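Local coordinates for protein GH86A beta-porphyranase (Bacteroides plebeius, PDB 4AW7) that hydrolyses the sulfated red-seaweed polysaccharide porphyran at beta-D-galactopyranose-(1->4)-alpha-L-galactopyranose-6-sulfate linkages, releasing mostly disaccharides, at residues R242-E255 with H299-L311. Sequence-based numbering, arbitrary orientation.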
ATOM      1  N   ARG A 242       2.981   8.806  -7.593  1.00  8.52           N
ATOM      2  CA  ARG A 242       3.626   7.685  -6.941  1.00  8.53           C
ATOM      3  C   ARG A 242       3.163   6.348  -7.452  1.00  8.28           C
ATOM      4  O   ARG A 242       3.914   5.355  -7.349  1.00  7.98           O
ATOM      5  CB  ARG A 242       3.524   7.777  -5.440  1.00  8.77           C
ATOM      6  CG  ARG A 242       4.120   9.076  -4.923  1.00  9.49           C
ATOM      7  CD  ARG A 242       4.366   8.994  -3.415  1.00 11.23           C
ATOM      8  NE  ARG A 242       4.935  10.204  -2.825  1.00 11.64           N
ATOM      9  CZ  ARG A 242       6.206  10.561  -2.889  1.00 11.32           C
ATOM     10  NH1 ARG A 242       7.063   9.779  -3.483  1.00  9.92           N
ATOM     11  NH2 ARG A 242       6.623  11.661  -2.293  1.00 13.14           N
ATOM     12  N   SER A 243       1.959   6.266  -7.995  1.00  8.72           N
ATOM     13  CA  SER A 243       1.559   4.962  -8.500  1.00  9.80           C
ATOM     14  C   SER A 243       2.529   4.507  -9.589  1.00  8.57           C
ATOM     15  O   SER A 243       3.120   5.313 -10.326  1.00  9.03           O
ATOM     16  CB  SER A 243       0.158   4.886  -8.893  1.00 14.06           C
ATOM     17  OG  SER A 243      -0.121   5.807  -9.840  1.00 14.43           O
ATOM     18  N   GLY A 244       2.747   3.204  -9.625  1.00  8.48           N
ATOM     19  CA  GLY A 244       3.795   2.656 -10.467  1.00  8.75           C
ATOM     20  C   GLY A 244       5.124   2.684  -9.746  1.00  7.05           C
ATOM     21  O   GLY A 244       5.228   2.423  -8.558  1.00  7.79           O
ATOM     22  N   SER A 245       6.184   2.982 -10.513  1.00  7.48           N
ATOM     23  CA  SER A 245       7.542   2.649 -10.076  1.00  7.83           C
ATOM     24  C   SER A 245       7.986   3.376  -8.824  1.00  6.95           C
ATOM     25  O   SER A 245       8.780   2.845  -8.062  1.00  7.42           O
ATOM     26  CB  SER A 245       8.557   2.866 -11.197  1.00  8.48           C
ATOM     27  OG  SER A 245       8.946   4.220 -11.328  1.00  9.68           O
ATOM     28  N   ASN A 246       7.509   4.605  -8.578  1.00  7.14           N
ATOM     29  CA  ASN A 246       7.957   5.306  -7.370  1.00  7.11           C
ATOM     30  C   ASN A 246       7.461   4.608  -6.102  1.00  6.97           C
ATOM     31  O   ASN A 246       8.253   4.328  -5.219  1.00  6.87           O
ATOM     32  CB  ASN A 246       7.500   6.772  -7.387  1.00  6.61           C
ATOM     33  CG  ASN A 246       7.764   7.475  -6.106  1.00  7.51           C
ATOM     34  OD1 ASN A 246       6.863   7.596  -5.269  1.00  8.08           O
ATOM     35  ND2 ASN A 246       9.015   7.903  -5.895  1.00  8.16           N
ATOM     36  N   SER A 247       6.153   4.312  -6.029  1.00  6.67           N
ATOM     37  CA  SER A 247       5.648   3.625  -4.848  1.00  7.17           C
ATOM     38  C   SER A 247       6.323   2.277  -4.687  1.00  7.24           C
ATOM     39  O   SER A 247       6.522   1.814  -3.562  1.00  7.85           O
ATOM     40  CB  SER A 247       4.116   3.476  -4.903  1.00  7.70           C
ATOM     41  OG  SER A 247       3.653   2.715  -5.992  1.00  8.49           O
ATOM     42  N   GLU A 248       6.604   1.593  -5.804  1.00  6.98           N
ATOM     43  CA  GLU A 248       7.304   0.327  -5.718  1.00  7.15           C
ATOM     44  C   GLU A 248       8.672   0.461  -5.044  1.00  6.64           C
ATOM     45  O   GLU A 248       9.053  -0.341  -4.215  1.00  8.05           O
ATOM     46  CB  GLU A 248       7.425  -0.328  -7.106  1.00  8.03           C
ATOM     47  CG  GLU A 248       6.085  -0.660  -7.803  1.00  8.82           C
ATOM     48  CD  GLU A 248       5.346  -1.904  -7.349  1.00  9.04           C
ATOM     49  OE1 GLU A 248       5.820  -2.626  -6.450  1.00  8.08           O
ATOM     50  OE2 GLU A 248       4.263  -2.128  -7.958  1.00 10.52           O
ATOM     51  N   ALA A 249       9.424   1.500  -5.429  1.00  7.24           N
ATOM     52  CA  ALA A 249      10.725   1.799  -4.809  1.00  7.05           C
ATOM     53  C   ALA A 249      10.581   2.219  -3.358  1.00  7.19           C
ATOM     54  O   ALA A 249      11.415   1.873  -2.529  1.00  7.60           O
ATOM     55  CB  ALA A 249      11.491   2.876  -5.574  1.00  8.32           C
ATOM     56  N   VAL A 250       9.571   3.028  -3.050  1.00  6.97           N
ATOM     57  CA  VAL A 250       9.336   3.491  -1.688  1.00  7.12           C
ATOM     58  C   VAL A 250       9.166   2.294  -0.737  1.00  6.95           C
ATOM     59  O   VAL A 250       9.790   2.236   0.336  1.00  7.41           O
ATOM     60  CB  VAL A 250       8.102   4.423  -1.648  1.00  7.19           C
ATOM     61  CG1 VAL A 250       7.578   4.583  -0.218  1.00  8.85           C
ATOM     62  CG2 VAL A 250       8.465   5.790  -2.263  1.00  8.21           C
ATOM     63  N   LEU A 251       8.310   1.356  -1.144  1.00  6.52           N
ATOM     64  CA  LEU A 251       8.047   0.207  -0.294  1.00  6.94           C
ATOM     65  C   LEU A 251       9.173  -0.811  -0.315  1.00  6.74           C
ATOM     66  O   LEU A 251       9.518  -1.378   0.723  1.00  7.50           O
ATOM     67  CB  LEU A 251       6.691  -0.433  -0.659  1.00  7.20           C
ATOM     68  CG  LEU A 251       5.471   0.484  -0.542  1.00  6.90           C
ATOM     69  CD1 LEU A 251       4.240  -0.306  -0.938  1.00  8.84           C
ATOM     70  CD2 LEU A 251       5.323   1.112   0.833  1.00  9.22           C
ATOM     71  N   ASP A 252       9.802  -0.998  -1.472  1.00  7.17           N
ATOM     72  CA  ASP A 252      10.971  -1.862  -1.526  1.00  8.10           C
ATOM     73  C   ASP A 252      12.084  -1.382  -0.600  1.00  7.34           C
ATOM     74  O   ASP A 252      12.781  -2.211  -0.021  1.00  8.12           O
ATOM     75  CB  ASP A 252      11.530  -1.967  -2.949  1.00  7.70           C
ATOM     76  CG  ASP A 252      10.814  -2.962  -3.833  1.00  7.84           C
ATOM     77  OD1 ASP A 252       9.692  -3.410  -3.497  1.00  7.93           O
ATOM     78  OD2 ASP A 252      11.395  -3.347  -4.893  1.00  8.68           O
ATOM     79  N   MET A 253      12.258  -0.071  -0.437  1.00  7.67           N
ATOM     80  CA  MET A 253      13.351   0.387   0.428  1.00  7.73           C
ATOM     81  C   MET A 253      13.129   0.023   1.879  1.00  7.78           C
ATOM     82  O   MET A 253      14.053  -0.340   2.602  1.00  8.62           O
ATOM     83  CB  MET A 253      13.608   1.865   0.290  1.00  7.86           C
ATOM     84  CG  MET A 253      14.978   2.285   0.794  1.00  9.34           C
ATOM     85  SD  MET A 253      15.395   3.972   0.245  1.00  9.12           S
ATOM     86  CE  MET A 253      17.135   4.024   0.745  1.00 10.00           C
ATOM     87  N   VAL A 254      11.873   0.177   2.312  1.00  7.53           N
ATOM     88  CA  VAL A 254      11.496  -0.216   3.694  1.00  8.42           C
ATOM     89  C   VAL A 254      11.798  -1.703   3.912  1.00  8.21           C
ATOM     90  O   VAL A 254      12.394  -2.080   4.912  1.00  9.05           O
ATOM     91  CB  VAL A 254      10.048   0.163   4.016  1.00  7.81           C
ATOM     92  CG1 VAL A 254       9.616  -0.360   5.370  1.00  8.41           C
ATOM     93  CG2 VAL A 254       9.844   1.660   3.905  1.00  9.11           C
ATOM     94  N   GLU A 255      11.359  -2.540   2.974  1.00  8.34           N
ATOM     95  CA  GLU A 255      11.610  -3.983   3.091  1.00  8.94           C
ATOM     96  C   GLU A 255      13.104  -4.291   3.094  1.00  9.15           C
ATOM     97  O   GLU A 255      13.589  -5.106   3.893  1.00 10.73           O
ATOM     98  CB  GLU A 255      10.937  -4.725   1.927  1.00  9.41           C
ATOM     99  CG  GLU A 255       9.432  -4.698   1.948  1.00 10.06           C
ATOM    100  CD  GLU A 255       8.778  -5.423   0.759  1.00 11.31           C
ATOM    101  OE1 GLU A 255       9.498  -6.092  -0.018  1.00 11.22           O
ATOM    102  OE2 GLU A 255       7.517  -5.410   0.589  1.00 14.59           O
ATOM    103  N   HIS A 299      -4.712   2.083  -9.370  1.00  8.01           N
ATOM    104  CA  HIS A 299      -3.309   1.952  -9.735  1.00  8.83           C
ATOM    105  C   HIS A 299      -2.439   1.427  -8.592  1.00  8.59           C
ATOM    106  O   HIS A 299      -1.515   0.623  -8.794  1.00  9.39           O
ATOM    107  CB  HIS A 299      -2.728   3.286 -10.212  1.00  9.01           C
ATOM    108  CG  HIS A 299      -3.332   3.821 -11.471  1.00  9.87           C
ATOM    109  ND1 HIS A 299      -3.606   3.045 -12.575  1.00 10.69           N
ATOM    110  CD2 HIS A 299      -3.650   5.084 -11.814  1.00 10.73           C
ATOM    111  CE1 HIS A 299      -4.081   3.819 -13.535  1.00 11.22           C
ATOM    112  NE2 HIS A 299      -4.115   5.061 -13.100  1.00 11.46           N
ATOM    113  N   PHE A 300      -2.712   1.868  -7.372  1.00  7.84           N
ATOM    114  CA  PHE A 300      -1.975   1.402  -6.215  1.00  8.32           C
ATOM    115  C   PHE A 300      -2.369  -0.031  -5.820  1.00  7.93           C
ATOM    116  O   PHE A 300      -1.541  -0.789  -5.344  1.00  7.84           O
ATOM    117  CB  PHE A 300      -2.181   2.298  -4.986  1.00  7.35           C
ATOM    118  CG  PHE A 300      -1.466   3.623  -5.067  1.00  6.70           C
ATOM    119  CD1 PHE A 300      -0.068   3.711  -5.175  1.00  7.69           C
ATOM    120  CD2 PHE A 300      -2.177   4.797  -5.005  1.00  7.82           C
ATOM    121  CE1 PHE A 300       0.540   4.921  -5.211  1.00  7.85           C
ATOM    122  CE2 PHE A 300      -1.558   6.041  -5.030  1.00  7.64           C
ATOM    123  CZ  PHE A 300      -0.194   6.125  -5.167  1.00  7.71           C
ATOM    124  N   LEU A 301      -3.628  -0.386  -6.021  1.00  7.52           N
ATOM    125  CA  LEU A 301      -4.143  -1.661  -5.562  1.00  7.38           C
ATOM    126  C   LEU A 301      -3.342  -2.825  -6.112  1.00  7.30           C
ATOM    127  O   LEU A 301      -3.059  -3.773  -5.403  1.00  7.57           O
ATOM    128  CB  LEU A 301      -5.617  -1.799  -5.957  1.00  7.36           C
ATOM    129  CG  LEU A 301      -6.326  -3.097  -5.620  1.00  7.39           C
ATOM    130  CD1 LEU A 301      -6.403  -3.317  -4.098  1.00  9.69           C
ATOM    131  CD2 LEU A 301      -7.723  -3.080  -6.232  1.00  9.25           C
ATOM    132  N   PHE A 302      -2.990  -2.774  -7.383  1.00  7.72           N
ATOM    133  CA  PHE A 302      -2.327  -3.922  -7.991  1.00  7.91           C
ATOM    134  C   PHE A 302      -0.936  -4.129  -7.394  1.00  8.45           C
ATOM    135  O   PHE A 302      -0.529  -5.281  -7.158  1.00  9.54           O
ATOM    136  CB  PHE A 302      -2.226  -3.755  -9.524  1.00  8.21           C
ATOM    137  CG  PHE A 302      -3.526  -3.982 -10.279  1.00  7.92           C
ATOM    138  CD1 PHE A 302      -4.600  -3.090 -10.187  1.00  8.19           C
ATOM    139  CD2 PHE A 302      -3.682  -5.078 -11.108  1.00  8.48           C
ATOM    140  CE1 PHE A 302      -5.774  -3.309 -10.849  1.00  7.90           C
ATOM    141  CE2 PHE A 302      -4.843  -5.287 -11.789  1.00  9.20           C
ATOM    142  CZ  PHE A 302      -5.904  -4.397 -11.667  1.00  8.14           C
ATOM    143  N   ASN A 303      -0.201  -3.045  -7.119  1.00  7.92           N
ATOM    144  CA  ASN A 303       1.090  -3.067  -6.393  1.00  8.55           C
ATOM    145  C   ASN A 303       0.870  -3.793  -5.078  1.00  7.19           C
ATOM    146  O   ASN A 303       1.585  -4.728  -4.703  1.00  7.02           O
ATOM    147  CB  ASN A 303       1.533  -1.568  -6.203  1.00  9.65           C
ATOM    148  CG  ASN A 303       2.729  -1.340  -5.276  1.00  8.46           C
ATOM    149  OD1 ASN A 303       3.164  -2.225  -4.521  1.00  9.18           O
ATOM    150  ND2 ASN A 303       3.297  -0.095  -5.317  1.00 10.55           N
ATOM    151  N   LEU A 304      -0.126  -3.334  -4.326  1.00  6.87           N
ATOM    152  CA  LEU A 304      -0.317  -3.838  -2.973  1.00  6.82           C
ATOM    153  C   LEU A 304      -0.818  -5.272  -2.955  1.00  6.21           C
ATOM    154  O   LEU A 304      -0.472  -6.027  -2.046  1.00  6.48           O
ATOM    155  CB  LEU A 304      -1.232  -2.899  -2.184  1.00  6.84           C
ATOM    156  CG  LEU A 304      -0.774  -1.451  -2.085  1.00  6.91           C
ATOM    157  CD1 LEU A 304      -1.732  -0.622  -1.260  1.00  9.05           C
ATOM    158  CD2 LEU A 304       0.670  -1.338  -1.592  1.00  8.41           C
ATOM    159  N   MET A 305      -1.599  -5.706  -3.952  1.00  6.25           N
ATOM    160  CA  MET A 305      -1.981  -7.112  -4.066  1.00  6.45           C
ATOM    161  C   MET A 305      -0.773  -8.027  -4.166  1.00  6.38           C
ATOM    162  O   MET A 305      -0.738  -9.109  -3.567  1.00  7.23           O
ATOM    163  CB  MET A 305      -2.917  -7.321  -5.255  1.00  6.88           C
ATOM    164  CG  MET A 305      -4.344  -6.852  -4.942  1.00  7.31           C
ATOM    165  SD  MET A 305      -5.373  -7.010  -6.409  1.00  9.20           S
ATOM    166  CE  MET A 305      -6.984  -6.869  -5.684  1.00  8.73           C
ATOM    167  N   GLU A 306       0.247  -7.577  -4.899  1.00  6.68           N
ATOM    168  CA  GLU A 306       1.490  -8.329  -5.069  1.00  6.40           C
ATOM    169  C   GLU A 306       2.364  -8.318  -3.820  1.00  6.41           C
ATOM    170  O   GLU A 306       3.409  -8.991  -3.825  1.00  7.91           O
ATOM    171  CB  GLU A 306       2.272  -7.771  -6.241  1.00  6.81           C
ATOM    172  CG  GLU A 306       1.695  -8.165  -7.586  1.00  8.32           C
ATOM    173  CD  GLU A 306       1.818  -9.662  -7.852  1.00  9.42           C
ATOM    174  OE1 GLU A 306       2.954 -10.167  -7.856  1.00 11.10           O
ATOM    175  OE2 GLU A 306       0.806 -10.347  -8.059  1.00  9.92           O
ATOM    176  N   ARG A 307       1.944  -7.668  -2.754  1.00  6.40           N
ATOM    177  CA  ARG A 307       2.655  -7.643  -1.490  1.00  6.46           C
ATOM    178  C   ARG A 307       1.860  -8.315  -0.352  1.00  6.14           C
ATOM    179  O   ARG A 307       2.172  -8.127   0.827  1.00  7.19           O
ATOM    180  CB  ARG A 307       3.026  -6.220  -1.086  1.00  7.23           C
ATOM    181  CG  ARG A 307       3.874  -5.500  -2.115  1.00  8.33           C
ATOM    182  CD  ARG A 307       4.345  -4.189  -1.581  1.00 10.06           C
ATOM    183  NE  ARG A 307       5.041  -3.416  -2.607  1.00  7.98           N
ATOM    184  CZ  ARG A 307       6.358  -3.252  -2.733  1.00  7.79           C
ATOM    185  NH1 ARG A 307       7.205  -3.741  -1.841  1.00  9.78           N
ATOM    186  NH2 ARG A 307       6.813  -2.545  -3.756  1.00  9.06           N
ATOM    187  N   GLN A 308       0.811  -9.072  -0.687  1.00  6.50           N
ATOM    188  CA  GLN A 308      -0.112  -9.529   0.361  1.00  6.68           C
ATOM    189  C   GLN A 308       0.587 -10.269   1.503  1.00  6.90           C
ATOM    190  O   GLN A 308       0.195 -10.152   2.666  1.00  7.46           O
ATOM    191  CB  GLN A 308      -1.215 -10.406  -0.229  1.00  6.64           C
ATOM    192  CG  GLN A 308      -2.358 -10.629   0.743  1.00  6.48           C
ATOM    193  CD  GLN A 308      -3.361 -11.612   0.213  1.00  6.11           C
ATOM    194  OE1 GLN A 308      -4.069 -11.337  -0.765  1.00  7.01           O
ATOM    195  NE2 GLN A 308      -3.460 -12.774   0.869  1.00  7.64           N
ATOM    196  N   ASP A 309       1.593 -11.063   1.168  1.00  6.80           N
ATOM    197  CA  ASP A 309       2.344 -11.834   2.136  1.00  7.49           C
ATOM    198  C   ASP A 309       3.190 -10.996   3.062  1.00  8.48           C
ATOM    199  O   ASP A 309       3.682 -11.517   4.075  1.00 11.68           O
ATOM    200  CB  ASP A 309       3.223 -12.896   1.459  1.00  7.94           C
ATOM    201  CG  ASP A 309       4.162 -12.363   0.413  1.00  8.35           C
ATOM    202  OD1 ASP A 309       3.897 -11.343  -0.227  1.00  9.01           O
ATOM    203  OD2 ASP A 309       5.199 -13.033   0.180  1.00 13.31           O
ATOM    204  N   ASN A 310       3.387  -9.732   2.733  1.00  7.05           N
ATOM    205  CA  ASN A 310       4.069  -8.780   3.610  1.00  7.85           C
ATOM    206  C   ASN A 310       3.254  -7.518   3.881  1.00  7.83           C
ATOM    207  O   ASN A 310       3.817  -6.441   4.080  1.00  8.48           O
ATOM    208  CB  ASN A 310       5.447  -8.403   3.067  1.00  9.09           C
ATOM    209  CG  ASN A 310       6.344  -7.844   4.162  1.00 12.16           C
ATOM    210  OD1 ASN A 310       6.343  -8.344   5.289  1.00 12.85           O
ATOM    211  ND2 ASN A 310       7.058  -6.723   3.867  1.00 13.28           N
ATOM    212  N   LEU A 311       1.933  -7.656   3.916  1.00  7.53           N
ATOM    213  CA  LEU A 311       1.027  -6.507   4.061  1.00  7.35           C
ATOM    214  C   LEU A 311       0.016  -6.823   5.149  1.00  7.12           C
ATOM    215  O   LEU A 311      -0.780  -7.745   5.026  1.00  8.23           O
ATOM    216  CB  LEU A 311       0.325  -6.220   2.742  1.00  7.19           C
ATOM    217  CG  LEU A 311      -0.630  -4.998   2.764  1.00  7.69           C
ATOM    218  CD1 LEU A 311       0.126  -3.666   2.816  1.00 10.47           C
ATOM    219  CD2 LEU A 311      -1.542  -5.050   1.533  1.00  9.65           C
TER
HETATM  220  O   HOH W   1       1.269   1.279  -8.121  1.00  9.76           O
HETATM  221  O   HOH W   2       4.317  -4.870  -5.758  1.00  9.65           O
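The guanidinium of Arg307 lies with one face on Leu251, whose CB sits 3.5 Å from Arg307 CZ over the centre of the group, while Asp252 OD1, Glu255 OE2 and Asn303 OD1 come to its edge. There Arg307 NH1 and NH2 both grip a single atom, Asp252 OD1, at 3.0 Å each, and NH1 also makes a weak hydrogen bond to Glu255 OE2, part of a salt bridge. Glu248 OE1 approaches obliquely instead, meeting Arg307 NH2 at 2.9 Å, tilted out of the guanidinium plane and on the anti side of the carboxylate. A second flat pair lies alongside: the Glu248 carboxylate stacks on the Asn303 amide, their planes 15° apart, with Glu248 OE2 3.2 Å from Asn303 CG. The bend at chi2 of Glu248 folds its carboxylate back over this amide. Farther along, one face of the Phe300 ring receives Ser243 CB in a CH-pi contact, offset toward the rim, and Ser247 CB comes to its edge.

These segments belong to neighbouring helices, 245-262 and 293-305, on the outside of the parallel barrel of the catalytic domain, as in other (beta/alpha)8 glycoside hydrolases; they run roughly parallel, crossing at -36°. Leu251 and Phe300 also face strands 225-233 and 268-276 beneath. Arg307 follows the end of the second helix, and its extended chain carries the charge back to the first.

Asn303 positions that arginine: Asn303 OD1 accepts from Arg307 NE at 2.9 Å, nearly straight at 172° and in the guanidinium plane, while ND2 makes a weak bond to Ser247 OG. If all three buried acids are ionised, the surplus negative charge is probably offset in part by Arg508, from strand 503-514, which forms salt bridges with Glu248 and Asp252. Tyr477 holds the other oxygen of Glu255, OE1.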